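Local coordinates for protein TRNA threonylcarbamoyladenosine dehydratase (Escherichia coli, PDB 4D79) that catalyses the ATP-dependent dehydration of threonylcarbamoyladenosine at position 37 of tRNAs to its cyclic form and can also accept sulfur from a cysteine desulfurase in vitro, at residues B[42-47]-B[243-248]; B[167-172]-B[179-184]; B[91-94]-B[99-102]; B[29-34]-B[258-263]; B[123-128]-B[136-141]. All blocks are in the same frame, centred on the assembly; numbering follows the deposited sequence.

How the interactions relate
The five contacts lie in one ThiF-family domain built on a Rossmann-type sheet. Interactions 1 and 4 join the early chain to helix 242-266, with centres about 18 Å apart, and interactions 3, 5 and 2, in that order, are nested inside the loop that each closes. Interactions 4 and 5 sit on neighbouring strands, 32-36 and 124-127, linked by probable backbone hydrogen bonds. Interaction 5 packs against interaction 2 through Ile-139 and Leu-181; the Glu-47 to Arg-92 salt bridge ties interaction 3 to interaction 1. Interactions 2 and 3, centres about 33 Å apart, involve the outermost strands within this chain. Interactions 1 and 5 lie near ATP, tying the sheet's nucleotide end to helix 242-266.

Interaction 1. Residues B[42-47]-B[243-248]; sequences GSWAAE and MVTATF
Trp-44 carries this helix-helix contact, laying its indole against Ala-246. The segment starts at Gly-42, whose position fits the last glycine of a GxGxxG nucleotide-binding pattern of Rossmann type. Ser-43 turns elsewhere, its OG bonded to Gly-39 O and Ile-74 N. At Trp-44, CG stands anti to the carbonyl carbon (chi1 -51°), which carries the ring across to helix 242-266. Ala-246 CB lies over one face, 3.5 Å from the centroid of the Trp-44 five-membered ring and only 16° off its normal, a CH-pi contact; the closest pair is Trp-44 CG to Ala-246 CB at 3.4 Å. Trp-44 NE1 is bonded to Arg-72 O, which, with the Ala-246 contact, restrains the rotation of the indole, while nearby Thr-245 OG1 bonds to Gly-40 O. An alanine in place of Trp-44 is likely to open a gap over the Ala-246 methyl and leave Arg-72 O without this donor. The contact is buried: helix 42-51 is flanked by helix 85-96, which Glu-47 touches, and by helix 242-266, whose face towards strand 164-168 carries Phe-248, and Phe-250 of the second subunit packs on Ala-246.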
# COMPACT_ATOMS: atom_id res chain seq x y z
N GLY B 42 -2.76 9.67 3.78
CA GLY B 42 -3.08 9.45 5.18
C GLY B 42 -4.09 8.34 5.43
O GLY B 42 -4.07 7.72 6.50
N SER B 43 -5.00 8.09 4.48
CA SER B 43 -6.00 7.04 4.71
C SER B 43 -5.33 5.68 4.80
O SER B 43 -5.68 4.86 5.67
CB SER B 43 -7.08 7.07 3.64
OG SER B 43 -6.59 6.69 2.37
N TRP B 44 -4.31 5.44 3.96
CA TRP B 44 -3.56 4.20 4.03
C TRP B 44 -2.63 4.16 5.23
O TRP B 44 -2.44 3.10 5.82
CB TRP B 44 -2.75 3.97 2.74
CG TRP B 44 -3.59 4.11 1.56
CD1 TRP B 44 -3.79 5.24 0.87
CD2 TRP B 44 -4.39 3.10 0.92
NE1 TRP B 44 -4.63 5.03 -0.16
CE2 TRP B 44 -5.03 3.72 -0.17
CE3 TRP B 44 -4.61 1.73 1.14
CZ2 TRP B 44 -5.89 3.05 -1.01
CZ3 TRP B 44 -5.45 1.05 0.29
CH2 TRP B 44 -6.09 1.70 -0.77
N ALA B 45 -2.05 5.30 5.64
CA ALA B 45 -1.29 5.30 6.88
C ALA B 45 -2.17 4.86 8.04
O ALA B 45 -1.77 4.06 8.90
CB ALA B 45 -0.68 6.68 7.13
N ALA B 46 -3.40 5.38 8.09
CA ALA B 46 -4.29 5.05 9.19
C ALA B 46 -4.62 3.57 9.19
O ALA B 46 -4.63 2.93 10.26
CB ALA B 46 -5.56 5.90 9.09
N GLU B 47 -4.88 3.02 7.99
CA GLU B 47 -5.09 1.59 7.82
C GLU B 47 -3.91 0.79 8.35
O GLU B 47 -4.08 -0.17 9.12
CB GLU B 47 -5.33 1.27 6.34
CG GLU B 47 -5.55 -0.20 6.01
CD GLU B 47 -6.99 -0.63 6.14
OE1 GLU B 47 -7.82 0.22 6.51
OE2 GLU B 47 -7.29 -1.82 5.83
N MET B 243 -1.12 2.76 -5.88
CA MET B 243 0.10 2.01 -5.65
C MET B 243 1.21 2.90 -5.11
O MET B 243 2.07 2.41 -4.37
CB MET B 243 0.57 1.34 -6.96
CG MET B 243 -0.38 0.28 -7.49
SD MET B 243 -1.79 0.96 -8.40
CE MET B 243 -0.94 1.55 -9.87
N VAL B 244 1.21 4.18 -5.48
CA VAL B 244 2.20 5.14 -5.00
C VAL B 244 1.72 5.84 -3.73
O VAL B 244 2.44 5.89 -2.74
CB VAL B 244 2.58 6.13 -6.12
CG1 VAL B 244 3.45 7.27 -5.60
CG2 VAL B 244 3.31 5.40 -7.24
N THR B 245 0.50 6.40 -3.73
CA THR B 245 0.10 7.22 -2.59
C THR B 245 -0.01 6.37 -1.34
O THR B 245 0.44 6.78 -0.27
CB THR B 245 -1.20 8.00 -2.87
OG1 THR B 245 -2.31 7.11 -2.99
CG2 THR B 245 -1.10 8.84 -4.17
N ALA B 246 -0.51 5.13 -1.47
CA ALA B 246 -0.57 4.23 -0.32
C ALA B 246 0.82 3.86 0.15
O ALA B 246 1.07 3.73 1.36
CB ALA B 246 -1.35 2.95 -0.65
N THR B 247 1.75 3.66 -0.79
CA THR B 247 3.09 3.29 -0.36
C THR B 247 3.77 4.45 0.37
O THR B 247 4.57 4.19 1.27
CB THR B 247 3.90 2.79 -1.55
OG1 THR B 247 3.27 1.63 -2.07
CG2 THR B 247 5.30 2.36 -1.12
N PHE B 248 3.50 5.71 -0.01
CA PHE B 248 3.95 6.85 0.80
C PHE B 248 3.48 6.68 2.26
O PHE B 248 4.27 6.78 3.19
CB PHE B 248 3.42 8.15 0.22
CG PHE B 248 4.34 8.84 -0.74
CD1 PHE B 248 4.58 8.33 -2.03
CD2 PHE B 248 4.91 10.07 -0.42
CE1 PHE B 248 5.40 9.00 -2.95
CE2 PHE B 248 5.73 10.75 -1.36
CZ PHE B 248 5.98 10.20 -2.62

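Interaction 2. Residues B[167-172]-B[179-184]; sequences TDLAKT and AKLRER
Arg-182 reaches from helix 176-189 to the turn after strand 164-168, where its NH1 bonds to two oxygens. NH1 of Arg-182 donates to Leu-169 O at 2.9 Å, almost in line with the carbonyl bond and with an N-H...O angle of 151°. The same NH1 donates to Thr-172 OG1 at 2.7 Å, more bent at 135°. Both acceptors lie at the edge of the guanidinium, near its plane, which holds the group in a fixed orientation. The bend at chi3 (-63°) turns the guanidinium back along its own helix, and Ala-179 CA then sits above one of its faces. The aliphatic part is packed as well: Arg-182 CD lies 3.8 Å from Ala-170 CA, and Arg-182 CG runs past Leu-169 CG in the opposite direction. Beside it, Leu-169 CD2 meets Leu-181 CD2 at 4.0 Å, the two leucines crossing at about a right angle. The NH2 side is looser and hydrated. One water accepts from Arg-182 NH2 at 3.2 Å and donates to Thr-172 O at 3.3 Å; a second is held by Thr-172 OG1 and only weakly by NH2. A methionine in place of Arg-182 would probably leave Leu-169 O and Thr-172 OG1 without their shared donor and the turn less firmly tied to the helix. The turn itself begins with an Asx turn, Ala-170 N to Asp-168 OD2. Strand 164-168 is an outermost strand within this chain, antiparallel to 202-206, and Leu-181 continues the packing onto Ile-139 of helix 132-144.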
# COMPACT_ATOMS: atom_id res chain seq x y z
N THR B 167 14.08 10.85 3.74
CA THR B 167 15.27 11.66 3.92
C THR B 167 14.89 12.95 4.65
O THR B 167 13.72 13.22 4.94
CB THR B 167 15.93 11.94 2.55
OG1 THR B 167 17.29 12.37 2.73
CG2 THR B 167 15.18 12.98 1.77
N ASP B 168 15.89 13.75 4.95
CA ASP B 168 15.62 15.03 5.58
C ASP B 168 14.91 15.93 4.58
O ASP B 168 15.24 15.96 3.39
CB ASP B 168 16.91 15.70 6.02
CG ASP B 168 16.65 16.96 6.82
OD1 ASP B 168 16.45 16.84 8.05
OD2 ASP B 168 16.61 18.07 6.23
N LEU B 169 13.92 16.68 5.09
CA LEU B 169 13.09 17.54 4.25
C LEU B 169 13.92 18.46 3.38
O LEU B 169 13.51 18.78 2.26
CB LEU B 169 12.10 18.33 5.12
CG LEU B 169 11.21 19.37 4.40
CD1 LEU B 169 10.34 18.70 3.32
CD2 LEU B 169 10.33 20.14 5.45
N ALA B 170 15.10 18.87 3.86
CA ALA B 170 15.97 19.74 3.07
C ALA B 170 16.48 19.10 1.79
O ALA B 170 16.93 19.83 0.89
CB ALA B 170 17.19 20.17 3.88
N LYS B 171 16.51 17.77 1.73
CA LYS B 171 17.20 17.02 0.68
C LYS B 171 16.25 16.32 -0.28
O LYS B 171 16.69 15.54 -1.13
CB LYS B 171 18.20 16.04 1.28
CG LYS B 171 19.22 16.74 2.18
CD LYS B 171 20.44 15.87 2.54
CE LYS B 171 20.16 14.74 3.51
NZ LYS B 171 21.43 14.00 3.82
N THR B 172 14.96 16.59 -0.21
CA THR B 172 14.05 16.00 -1.17
C THR B 172 14.28 16.59 -2.58
O THR B 172 14.72 17.74 -2.74
CB THR B 172 12.61 16.23 -0.73
OG1 THR B 172 12.29 17.61 -0.82
CG2 THR B 172 12.39 15.73 0.69
N ALA B 179 9.17 21.47 -1.83
CA ALA B 179 9.88 22.73 -2.11
C ALA B 179 9.12 23.93 -1.56
O ALA B 179 9.70 24.78 -0.89
CB ALA B 179 10.10 22.88 -3.61
N LYS B 180 7.82 24.02 -1.84
CA LYS B 180 7.02 25.12 -1.31
C LYS B 180 7.02 25.13 0.21
O LYS B 180 7.08 26.20 0.84
CB LYS B 180 5.59 25.02 -1.85
CG LYS B 180 5.47 25.33 -3.32
CD LYS B 180 4.02 25.27 -3.81
CE LYS B 180 3.58 23.83 -4.06
NZ LYS B 180 2.25 23.73 -4.74
N LEU B 181 6.96 23.93 0.80
CA LEU B 181 6.94 23.77 2.25
C LEU B 181 8.21 24.30 2.88
O LEU B 181 8.15 25.02 3.89
CB LEU B 181 6.75 22.29 2.60
CG LEU B 181 6.75 21.86 4.04
CD1 LEU B 181 5.64 22.57 4.83
CD2 LEU B 181 6.61 20.32 4.07
N ARG B 182 9.36 23.98 2.30
CA ARG B 182 10.60 24.57 2.78
C ARG B 182 10.55 26.09 2.72
O ARG B 182 10.98 26.77 3.65
CB ARG B 182 11.79 24.05 1.97
CG ARG B 182 12.11 22.59 2.22
CD ARG B 182 13.45 22.23 1.61
NE ARG B 182 13.44 22.37 0.16
CZ ARG B 182 13.22 21.38 -0.70
NH1 ARG B 182 13.01 20.13 -0.27
NH2 ARG B 182 13.23 21.63 -1.99
N GLU B 183 10.00 26.63 1.64
CA GLU B 183 9.95 28.09 1.51
C GLU B 183 9.04 28.71 2.56
O GLU B 183 9.38 29.75 3.14
CB GLU B 183 9.52 28.46 0.09
CG GLU B 183 10.48 27.99 -1.01
CD GLU B 183 11.95 28.15 -0.63
OE1 GLU B 183 12.44 29.31 -0.61
OE2 GLU B 183 12.61 27.13 -0.34
N ARG B 184 7.88 28.09 2.83
CA ARG B 184 6.98 28.65 3.83
C ARG B 184 7.53 28.49 5.23
O ARG B 184 7.33 29.37 6.10
CB ARG B 184 5.59 28.01 3.74
CG ARG B 184 4.55 28.78 4.54
CD ARG B 184 4.25 30.11 3.86
NE ARG B 184 3.43 29.97 2.67
CZ ARG B 184 2.10 30.03 2.67
NH1 ARG B 184 1.45 30.30 3.80
NH2 ARG B 184 1.41 29.89 1.55
O HOH W 1 11.57 18.93 -3.38
O HOH W 2 13.68 20.12 -4.73

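Interaction 3. Residues B[91-94]-B[99-102]; sequences ERIR and ECRV
The Arg-94 guanidinium meets its neighbours at its edges: Glu-91 OE1 and an ordered water lie in its plane, and Val-102 O sits near that plane, 3.8 Å from Arg-94 NH2. The contact belongs to a beta-alpha-beta crossover of the Rossmann-type sheet, in which helix 85-96 connects strand 56-60 to its parallel neighbour 101-105. Arg-94 NH1 and Glu-91 OE1, 3.3 Å apart, form a salt bridge with a weak hydrogen bond within the helix, and the extended Arg-94 chain lies on the more exposed side. The water links the two segments: it donates to Cys-100 O, accepts from Val-102 N at 3.0 Å, and is only weakly bonded to Arg-94 NE.

Beneath this polar layer the contact is apolar. Ile-93 CG2, anti to its own amide nitrogen (the CG1 branch has chi1 -71°), points between Cys-100 and Val-102, while its side chain also touches Leu-59 of strand 56-60. Ile-93 CG2 lies 3.9 Å from Cys-100 SG, and the cysteine in turn packs on Ile-57 of the same strand. Two branched side chains meet at a slant here, and the evidence for close fit is one methyl pair: Ile-93 CG2 lies just 3.5 Å from Val-102 CG2, tighter than usual van der Waals contact.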
# COMPACT_ATOMS: atom_id res chain seq x y z
N GLU B 91 -14.64 4.43 11.64
CA GLU B 91 -15.50 3.26 11.71
C GLU B 91 -14.81 2.03 11.14
O GLU B 91 -15.00 0.91 11.62
CB GLU B 91 -16.82 3.51 10.97
CG GLU B 91 -17.79 2.37 11.18
CD GLU B 91 -18.10 2.15 12.66
OE1 GLU B 91 -18.04 3.13 13.44
OE2 GLU B 91 -18.33 0.98 13.04
N ARG B 92 -14.04 2.22 10.07
CA ARG B 92 -13.27 1.12 9.53
C ARG B 92 -12.24 0.61 10.53
O ARG B 92 -12.07 -0.61 10.68
CB ARG B 92 -12.59 1.56 8.24
CG ARG B 92 -11.88 0.43 7.55
CD ARG B 92 -11.34 0.86 6.18
NE ARG B 92 -10.38 -0.13 5.75
CZ ARG B 92 -10.72 -1.28 5.17
NH1 ARG B 92 -12.00 -1.56 4.91
NH2 ARG B 92 -9.76 -2.15 4.87
N ILE B 93 -11.54 1.52 11.21
CA ILE B 93 -10.53 1.10 12.18
C ILE B 93 -11.17 0.29 13.30
O ILE B 93 -10.60 -0.70 13.78
CB ILE B 93 -9.76 2.33 12.72
CG1 ILE B 93 -8.86 2.86 11.59
CG2 ILE B 93 -8.95 1.94 13.96
CD1 ILE B 93 -8.22 4.18 11.89
N ARG B 94 -12.39 0.67 13.70
CA ARG B 94 -13.12 -0.07 14.74
C ARG B 94 -13.51 -1.47 14.28
O ARG B 94 -13.69 -2.37 15.12
CB ARG B 94 -14.37 0.72 15.17
CG ARG B 94 -14.02 2.06 15.84
CD ARG B 94 -15.22 2.83 16.36
NE ARG B 94 -14.82 4.20 16.74
CZ ARG B 94 -15.24 5.32 16.15
NH1 ARG B 94 -16.10 5.26 15.14
NH2 ARG B 94 -14.80 6.50 16.58
N GLU B 99 -10.84 -2.88 19.79
CA GLU B 99 -10.23 -2.42 21.02
C GLU B 99 -9.30 -1.23 20.81
O GLU B 99 -8.75 -0.70 21.79
CB GLU B 99 -9.46 -3.58 21.67
CG GLU B 99 -10.40 -4.68 22.13
CD GLU B 99 -9.70 -5.82 22.85
OE1 GLU B 99 -8.99 -6.57 22.17
OE2 GLU B 99 -9.87 -5.96 24.08
N CYS B 100 -9.15 -0.77 19.57
CA CYS B 100 -8.37 0.44 19.31
C CYS B 100 -9.16 1.67 19.76
O CYS B 100 -10.35 1.79 19.50
CB CYS B 100 -8.03 0.53 17.82
SG CYS B 100 -7.04 2.01 17.37
N ARG B 101 -8.49 2.59 20.43
CA ARG B 101 -9.14 3.84 20.85
C ARG B 101 -8.96 4.89 19.75
O ARG B 101 -7.86 5.40 19.55
CB ARG B 101 -8.59 4.33 22.19
CG ARG B 101 -9.09 5.69 22.64
CD ARG B 101 -8.74 5.95 24.13
NE ARG B 101 -7.30 6.04 24.35
CZ ARG B 101 -6.56 7.12 24.12
NH1 ARG B 101 -7.11 8.23 23.64
NH2 ARG B 101 -5.25 7.09 24.36
N VAL B 102 -10.03 5.19 19.04
CA VAL B 102 -9.98 6.06 17.87
C VAL B 102 -10.62 7.40 18.20
O VAL B 102 -11.76 7.46 18.66
CB VAL B 102 -10.70 5.44 16.67
CG1 VAL B 102 -10.47 6.32 15.46
CG2 VAL B 102 -10.19 4.04 16.43
O HOH W 3 -12.73 4.00 19.53

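Interaction 4. Residues B[29-34]-B[258-263]; sequences ADAHIC and KKMMAK
Ala-31, just before strand 32-36, and Ile-33 within it, an interior strand of the Rossmann-type sheet, meet Met-260 of the C-terminal helix 242-266. The two segments keep their backbones well apart, with Ala-31 CA and Met-260 CA 9.2 Å from each other, so the gap is bridged by side chains. Only Met-260 reaches across from the helix. Its thioether does the touching: Met-260 SD comes 3.9 Å from Ile-33 CD1, and Met-260 CE comes 3.6 Å from Ala-31 CB. The bend about the last torsion (chi3 64°) swings CE away from the line of the chain and onto the alanine methyl, while the sulfur stays opposite the isoleucine. Ile-33 answers with an extended branch, CD1 anti to CA (chi2 -179°), and its end meets that of Met-260 tip to tip. All three residues are buried and the contact is wholly apolar, with 96 Å² buried between the segments, both sides summed.

Between these residues His-32 points to the other face of the strand, where its NE2 bonds to Thr-58 OG1 of strand 56-60. Tyr-124 on the neighbouring strand 124-127 touches both Ile-33 and Met-260, extending the packing. A helix laid over one face of a largely parallel sheet, with apolar side chains filling the interface, is characteristic of the three-layer alpha/beta Rossmann-type fold.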
# COMPACT_ATOMS: atom_id res chain seq x y z
N ALA B 29 0.72 -1.21 21.23
CA ALA B 29 -0.59 -1.14 21.87
C ALA B 29 -0.70 0.09 22.78
O ALA B 29 -1.79 0.65 22.94
CB ALA B 29 -0.85 -2.42 22.67
N ASP B 30 0.41 0.51 23.37
CA ASP B 30 0.47 1.64 24.28
C ASP B 30 0.63 2.97 23.55
O ASP B 30 0.57 4.03 24.19
CB ASP B 30 1.66 1.49 25.22
CG ASP B 30 1.48 0.43 26.26
OD1 ASP B 30 0.33 0.09 26.53
OD2 ASP B 30 2.47 0.01 26.88
N ALA B 31 0.82 2.93 22.23
CA ALA B 31 1.13 4.14 21.48
C ALA B 31 -0.14 4.87 21.08
O ALA B 31 -1.21 4.29 20.93
CB ALA B 31 1.94 3.82 20.23
N HIS B 32 -0.00 6.17 20.92
CA HIS B 32 -1.08 7.01 20.42
C HIS B 32 -0.49 7.80 19.27
O HIS B 32 0.37 8.66 19.48
CB HIS B 32 -1.64 7.94 21.52
CG HIS B 32 -2.90 8.64 21.11
ND1 HIS B 32 -3.62 9.47 21.95
CD2 HIS B 32 -3.55 8.65 19.92
CE1 HIS B 32 -4.67 9.94 21.30
NE2 HIS B 32 -4.66 9.45 20.06
N ILE B 33 -0.93 7.50 18.04
CA ILE B 33 -0.40 8.13 16.84
C ILE B 33 -1.48 8.95 16.17
O ILE B 33 -2.65 8.55 16.11
CB ILE B 33 0.24 7.09 15.90
CG1 ILE B 33 1.46 6.51 16.61
CG2 ILE B 33 0.61 7.72 14.54
CD1 ILE B 33 2.22 5.48 15.85
N CYS B 34 -1.10 10.15 15.74
CA CYS B 34 -1.99 11.10 15.10
C CYS B 34 -1.69 11.11 13.61
O CYS B 34 -0.53 11.26 13.22
CB CYS B 34 -1.78 12.49 15.71
SG CYS B 34 -2.88 13.74 15.07
N LYS B 258 9.79 2.05 13.27
CA LYS B 258 11.21 1.80 13.49
C LYS B 258 11.82 2.79 14.47
O LYS B 258 12.63 2.42 15.33
CB LYS B 258 11.93 1.84 12.17
CG LYS B 258 13.42 1.75 12.28
CD LYS B 258 14.02 1.78 10.89
CE LYS B 258 13.87 3.16 10.27
NZ LYS B 258 14.72 3.32 9.06
N LYS B 259 11.53 4.07 14.28
CA LYS B 259 12.08 5.07 15.19
C LYS B 259 11.55 4.90 16.61
O LYS B 259 12.30 5.10 17.57
CB LYS B 259 11.78 6.46 14.64
CG LYS B 259 12.49 6.75 13.37
CD LYS B 259 13.98 6.66 13.51
CE LYS B 259 14.69 6.85 12.16
NZ LYS B 259 16.15 6.70 12.35
N MET B 260 10.28 4.51 16.78
CA MET B 260 9.74 4.24 18.12
C MET B 260 10.45 3.06 18.77
O MET B 260 10.78 3.10 19.96
CB MET B 260 8.24 3.97 18.04
CG MET B 260 7.45 5.13 17.63
SD MET B 260 5.77 4.70 17.17
CE MET B 260 5.21 4.09 18.74
N MET B 261 10.69 2.00 18.00
CA MET B 261 11.41 0.85 18.53
C MET B 261 12.85 1.22 18.86
O MET B 261 13.35 0.85 19.94
CB MET B 261 11.34 -0.31 17.53
CG MET B 261 9.99 -0.96 17.50
SD MET B 261 9.80 -2.20 16.21
CE MET B 261 11.11 -3.36 16.54
N ALA B 262 13.51 2.01 18.00
CA ALA B 262 14.89 2.38 18.27
C ALA B 262 14.99 3.22 19.53
O ALA B 262 15.94 3.07 20.33
CB ALA B 262 15.49 3.13 17.09
N LYS B 263 14.05 4.15 19.71
CA LYS B 263 14.05 5.00 20.90
C LYS B 263 13.82 4.19 22.16
O LYS B 263 14.52 4.38 23.17
CB LYS B 263 12.97 6.08 20.75
CG LYS B 263 12.97 7.13 21.89
CD LYS B 263 11.82 8.11 21.72
CE LYS B 263 12.04 9.40 22.49
NZ LYS B 263 10.87 10.32 22.33

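Interaction 5. Residues B[123-128]-B[136-141]; sequences SYVIDA and AALIAY
Leu-138 and Ile-139 of helix 132-144 pack over Val-125 and Asp-127 of strand 124-127. The apolar contacts centre on one methyl. Leu-138 CD2 lies 4.2 Å from Val-125 CG1 and 3.8 Å from Asp-127 CB, so a single branch rests on two residues that project from the same face of the strand. Leu-138 CG is anti to the backbone N (chi1 179°), which sends this branch down onto the sheet; the Leu-138 and Asp-127 side chains slide past each other in opposite directions.

Contacts between apolar groups and the carboxylate form a second set. Ile-139 crosses Asp-127 at about a right angle and brings CD1 to 3.7 Å from Asp-127 OD2. These are van der Waals contacts that hem in the carboxylate from the helix side.

The polar atoms of Asp-127 are satisfied elsewhere. Its OD2 forms a salt bridge with Lys-135 NZ and a hydrogen bond with Thr-151 OG1, and its OD1 accepts from Ile-129 N. Several bonds thus grip the buried carboxylate and fix its rotation, while the backbone oxygen of Asp-127 is bonded to Thr-152 OG1. The next residue, Ala-128, touches the bound ATP.

The axes of the short segments 124-127 and 136-141 approach to 10.1 Å and run roughly antiparallel, at 154°. With strand 149-152 following, they form a beta-alpha-beta unit of the Rossmann type, whose strand ends at the nucleotide pocket.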
# COMPACT_ATOMS: atom_id res chain seq x y z
N SER B 123 2.64 9.69 20.62
CA SER B 123 3.86 8.94 20.36
C SER B 123 4.50 9.33 19.02
O SER B 123 5.72 9.24 18.87
CB SER B 123 3.58 7.44 20.34
OG SER B 123 2.77 7.04 21.42
N TYR B 124 3.69 9.68 18.03
CA TYR B 124 4.17 10.03 16.71
C TYR B 124 3.08 10.80 16.00
O TYR B 124 1.89 10.53 16.19
CB TYR B 124 4.55 8.78 15.86
CG TYR B 124 5.96 8.87 15.31
CD1 TYR B 124 6.24 9.58 14.13
CD2 TYR B 124 7.00 8.25 15.96
CE1 TYR B 124 7.54 9.66 13.65
CE2 TYR B 124 8.28 8.34 15.50
CZ TYR B 124 8.55 9.02 14.33
OH TYR B 124 9.85 9.11 13.94
N VAL B 125 3.48 11.70 15.11
CA VAL B 125 2.56 12.41 14.22
C VAL B 125 2.94 12.06 12.78
O VAL B 125 4.10 12.17 12.39
CB VAL B 125 2.60 13.93 14.45
CG1 VAL B 125 1.66 14.65 13.47
CG2 VAL B 125 2.18 14.25 15.91
N ILE B 126 1.95 11.66 12.00
CA ILE B 126 2.11 11.39 10.57
C ILE B 126 1.41 12.51 9.81
O ILE B 126 0.19 12.70 9.90
CB ILE B 126 1.58 10.00 10.18
CG1 ILE B 126 2.36 8.91 10.93
CG2 ILE B 126 1.67 9.81 8.66
CD1 ILE B 126 1.90 7.55 10.66
N ASP B 127 2.20 13.31 9.14
CA ASP B 127 1.70 14.49 8.45
C ASP B 127 1.43 14.12 7.00
O ASP B 127 2.37 13.91 6.22
CB ASP B 127 2.68 15.64 8.55
CG ASP B 127 2.43 16.66 7.48
OD1 ASP B 127 1.25 16.87 7.18
OD2 ASP B 127 3.39 17.26 6.97
N ALA B 128 0.15 14.06 6.65
CA ALA B 128 -0.29 13.71 5.30
C ALA B 128 -1.16 14.83 4.73
O ALA B 128 -2.12 14.58 4.00
CB ALA B 128 -1.03 12.38 5.32
N ALA B 136 3.04 23.53 6.95
CA ALA B 136 4.15 24.26 7.56
C ALA B 136 3.89 24.50 9.05
O ALA B 136 4.78 24.28 9.87
CB ALA B 136 4.36 25.58 6.82
N ALA B 137 2.67 24.89 9.41
CA ALA B 137 2.34 25.14 10.80
C ALA B 137 2.47 23.87 11.64
O ALA B 137 2.98 23.91 12.77
CB ALA B 137 0.92 25.70 10.89
N LEU B 138 2.02 22.73 11.11
CA LEU B 138 2.16 21.48 11.85
C LEU B 138 3.63 21.12 12.02
O LEU B 138 4.08 20.78 13.12
CB LEU B 138 1.40 20.34 11.14
CG LEU B 138 1.46 18.95 11.80
CD1 LEU B 138 0.78 19.01 13.15
CD2 LEU B 138 0.80 17.90 10.92
N ILE B 139 4.40 21.20 10.93
CA ILE B 139 5.80 20.78 10.98
C ILE B 139 6.60 21.66 11.92
O ILE B 139 7.40 21.16 12.73
CB ILE B 139 6.40 20.77 9.56
CG1 ILE B 139 5.80 19.60 8.79
CG2 ILE B 139 7.95 20.67 9.58
CD1 ILE B 139 6.08 19.70 7.35
N ALA B 140 6.42 22.99 11.82
CA ALA B 140 7.15 23.91 12.68
C ALA B 140 6.85 23.65 14.15
O ALA B 140 7.77 23.57 14.97
CB ALA B 140 6.83 25.35 12.27
N TYR B 141 5.59 23.40 14.48
CA TYR B 141 5.21 23.13 15.86
C TYR B 141 5.82 21.82 16.36
O TYR B 141 6.39 21.77 17.46
CB TYR B 141 3.69 23.11 16.00
CG TYR B 141 3.30 23.01 17.46
CD1 TYR B 141 3.20 24.17 18.25
CD2 TYR B 141 3.13 21.79 18.06
CE1 TYR B 141 2.88 24.09 19.61
CE2 TYR B 141 2.81 21.68 19.41
CZ TYR B 141 2.71 22.85 20.18
OH TYR B 141 2.40 22.72 21.49